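Local coordinates for pyrrolidone-carboxylate peptidase (Pyrococcus furiosus, PDB 1X10), which removes pyroglutamyl (5-oxoprolyl) groups from the N-termini of polypeptides as a thiol peptidase, except where the next residue is proline, at residues Ile78-Val83 and Leu115-Ile120. The protein carries 3 engineered substitutions. Residues are numbered along the deposited sequence; the frame is centred on the assembly and turned at random.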
loop_
_atom_site.group_PDB
_atom_site.type_symbol
_atom_site.label_atom_id
_atom_site.label_comp_id
_atom_site.label_asym_id
_atom_site.label_seq_id
_atom_site.Cartn_x
_atom_site.Cartn_y
_atom_site.Cartn_z
ATOM N N ILE A 78 0.305 -5.033 -18.442
ATOM C CA ILE A 78 -0.267 -5.274 -19.761
ATOM C C ILE A 78 -1.761 -5.515 -19.570
ATOM O O ILE A 78 -2.162 -6.448 -18.872
ATOM C CB ILE A 78 0.400 -6.500 -20.405
ATOM C CG1 ILE A 78 1.925 -6.306 -20.397
ATOM C CG2 ILE A 78 -0.105 -6.679 -21.831
ATOM C CD1 ILE A 78 2.728 -7.603 -20.537
ATOM N N GLU A 79 -2.575 -4.657 -20.180
ATOM C CA GLU A 79 -4.025 -4.735 -20.050
ATOM C C GLU A 79 -4.664 -5.900 -20.802
ATOM O O GLU A 79 -4.465 -6.086 -22.003
ATOM C CB GLU A 79 -4.658 -3.411 -20.498
ATOM C CG GLU A 79 -4.129 -2.186 -19.749
ATOM C CD GLU A 79 -4.408 -2.239 -18.251
ATOM O OE1 GLU A 79 -3.782 -1.455 -17.497
ATOM O OE2 GLU A 79 -5.254 -3.055 -17.823
ATOM N N ARG A 80 -5.445 -6.677 -20.070
ATOM C CA ARG A 80 -6.120 -7.833 -20.634
ATOM C C ARG A 80 -7.432 -7.476 -21.316
ATOM O O ARG A 80 -7.799 -8.077 -22.329
ATOM C CB ARG A 80 -6.403 -8.844 -19.523
ATOM C CG ARG A 80 -7.090 -10.123 -19.973
ATOM C CD ARG A 80 -7.224 -11.081 -18.794
ATOM N NE ARG A 80 -6.600 -12.365 -19.094
ATOM C CZ ARG A 80 -5.733 -12.982 -18.306
ATOM N NH1 ARG A 80 -5.372 -12.441 -17.153
ATOM N NH2 ARG A 80 -5.226 -14.145 -18.676
ATOM N N ILE A 81 -8.120 -6.477 -20.777
ATOM C CA ILE A 81 -9.431 -6.122 -21.304
ATOM C C ILE A 81 -9.793 -4.634 -21.326
ATOM O O ILE A 81 -9.418 -3.865 -20.431
ATOM C CB ILE A 81 -10.499 -6.887 -20.492
ATOM C CG1 ILE A 81 -11.890 -6.715 -21.103
ATOM C CG2 ILE A 81 -10.495 -6.389 -19.055
ATOM C CD1 ILE A 81 -12.955 -7.521 -20.367
ATOM N N ALA A 82 -10.528 -4.249 -22.365
ATOM C CA ALA A 82 -11.015 -2.882 -22.546
ATOM C C ALA A 82 -12.529 -2.939 -22.328
ATOM O O ALA A 82 -13.210 -3.799 -22.886
ATOM C CB ALA A 82 -10.703 -2.387 -23.963
ATOM N N VAL A 83 -13.052 -2.018 -21.527
ATOM C CA VAL A 83 -14.476 -2.006 -21.213
ATOM C C VAL A 83 -15.243 -0.839 -21.840
ATOM O O VAL A 83 -14.771 0.297 -21.854
ATOM C CB VAL A 83 -14.669 -1.983 -19.699
ATOM C CG1 VAL A 83 -14.085 -3.259 -19.082
ATOM C CG2 VAL A 83 -13.960 -0.795 -19.128
ATOM N N LEU A 115 -3.065 -8.497 -28.271
ATOM C CA LEU A 115 -1.613 -8.567 -28.237
ATOM C C LEU A 115 -1.330 -9.889 -27.534
ATOM O O LEU A 115 -2.163 -10.380 -26.767
ATOM C CB LEU A 115 -1.023 -7.424 -27.399
ATOM C CG LEU A 115 -1.168 -5.984 -27.898
ATOM C CD1 LEU A 115 -0.556 -5.041 -26.876
ATOM C CD2 LEU A 115 -0.472 -5.829 -29.243
ATOM N N PRO A 116 -0.174 -10.507 -27.805
ATOM C CA PRO A 116 0.144 -11.775 -27.142
ATOM C C PRO A 116 0.645 -11.402 -25.744
ATOM O O PRO A 116 1.839 -11.476 -25.454
ATOM C CB PRO A 116 1.237 -12.357 -28.036
ATOM C CG PRO A 116 1.974 -11.112 -28.493
ATOM C CD PRO A 116 0.842 -10.155 -28.814
ATOM N N ILE A 117 -0.288 -10.996 -24.883
ATOM C CA ILE A 117 0.056 -10.535 -23.543
ATOM C C ILE A 117 0.877 -11.469 -22.666
ATOM O O ILE A 117 1.785 -11.011 -21.974
ATOM C CB ILE A 117 -1.205 -10.068 -22.767
ATOM C CG1 ILE A 117 -2.126 -11.245 -22.453
ATOM C CG2 ILE A 117 -1.961 -9.029 -23.597
ATOM C CD1 ILE A 117 -3.351 -10.832 -21.622
ATOM N N LYS A 118 0.582 -12.766 -22.682
ATOM C CA LYS A 118 1.359 -13.693 -21.860
ATOM C C LYS A 118 2.800 -13.824 -22.366
ATOM O O LYS A 118 3.735 -13.889 -21.569
ATOM C CB LYS A 118 0.681 -15.068 -21.802
ATOM C CG LYS A 118 -0.586 -15.105 -20.935
ATOM C CD LYS A 118 -0.286 -14.664 -19.495
ATOM C CE LYS A 118 -1.533 -14.642 -18.606
ATOM N NZ LYS A 118 -2.068 -15.999 -18.303
ATOM N N LYS A 119 2.981 -13.861 -23.684
ATOM C CA LYS A 119 4.325 -13.960 -24.247
ATOM C C LYS A 119 5.116 -12.682 -23.967
ATOM O O LYS A 119 6.320 -12.727 -23.709
ATOM C CB LYS A 119 4.264 -14.212 -25.754
ATOM C CG LYS A 119 3.774 -15.601 -26.126
ATOM C CD LYS A 119 3.855 -15.824 -27.622
ATOM C CE LYS A 119 3.478 -17.252 -27.990
ATOM N NZ LYS A 119 3.527 -17.470 -29.462
ATOM N N ILE A 120 4.438 -11.541 -24.028
ATOM C CA ILE A 120 5.089 -10.268 -23.755
ATOM C C ILE A 120 5.558 -10.258 -22.296
ATOM O O ILE A 120 6.705 -9.924 -22.007
ATOM C CB ILE A 120 4.120 -9.087 -24.012
ATOM C CG1 ILE A 120 3.846 -8.972 -25.513
ATOM C CG2 ILE A 120 4.702 -7.793 -23.470
ATOM C CD1 ILE A 120 2.792 -7.939 -25.877
#
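Ile78 reaches from its strand into the first turn of helix 117-126, where Ile117 and Ile120 receive it. From CB its two branches part. The methyl CG2, anti to the backbone N, presses tip to tip on Ile117 CG2 at 3.5 Å, tight for two methyls, and also lies 3.7 Å from Ile117 CB. The longer branch runs through CG1 to CD1, which ends 3.5 Å from Ile120 CG2 and 3.8 Å from the carbonyl Ile117 O, so the two branches of Ile78 meet residues three apart, on the same side of the helix.

The Ile117 and Ile78 side chains lie alongside one another, running antiparallel. With Ile117 CG1 set between its own N and carbonyl carbon (chi1 68°), CD1 is carried to the base of Arg80, 4.1 Å from Arg80 CG, and the Ile117 side chain runs roughly perpendicular to that of Arg80. The Arg80 chain is extended until it bends at chi3 (-124°), which brings NH2 within 3.7 Å of Lys118 NZ, the amine lying near the guanidinium plane at its edge. Asp100 of the second subunit forms salt bridges with both, which probably offsets the repulsion between them; Asp87 of that subunit also pairs with Arg80.

Glu79, the next residue along the strand, points away from the helix; its OE1 takes a hydrogen bond with active-site His166 and a salt bridge with Arg73, and OE2 is hydrogen-bonded to Ser134. The contact thus packs helix 117-126 on one face of the central sheet, with Ile133 of the adjacent parallel strand 131-134 touching Ile117, and Val202 of helix 189-206 against Ile120, while helix 141-156 meets Glu79 through Met146.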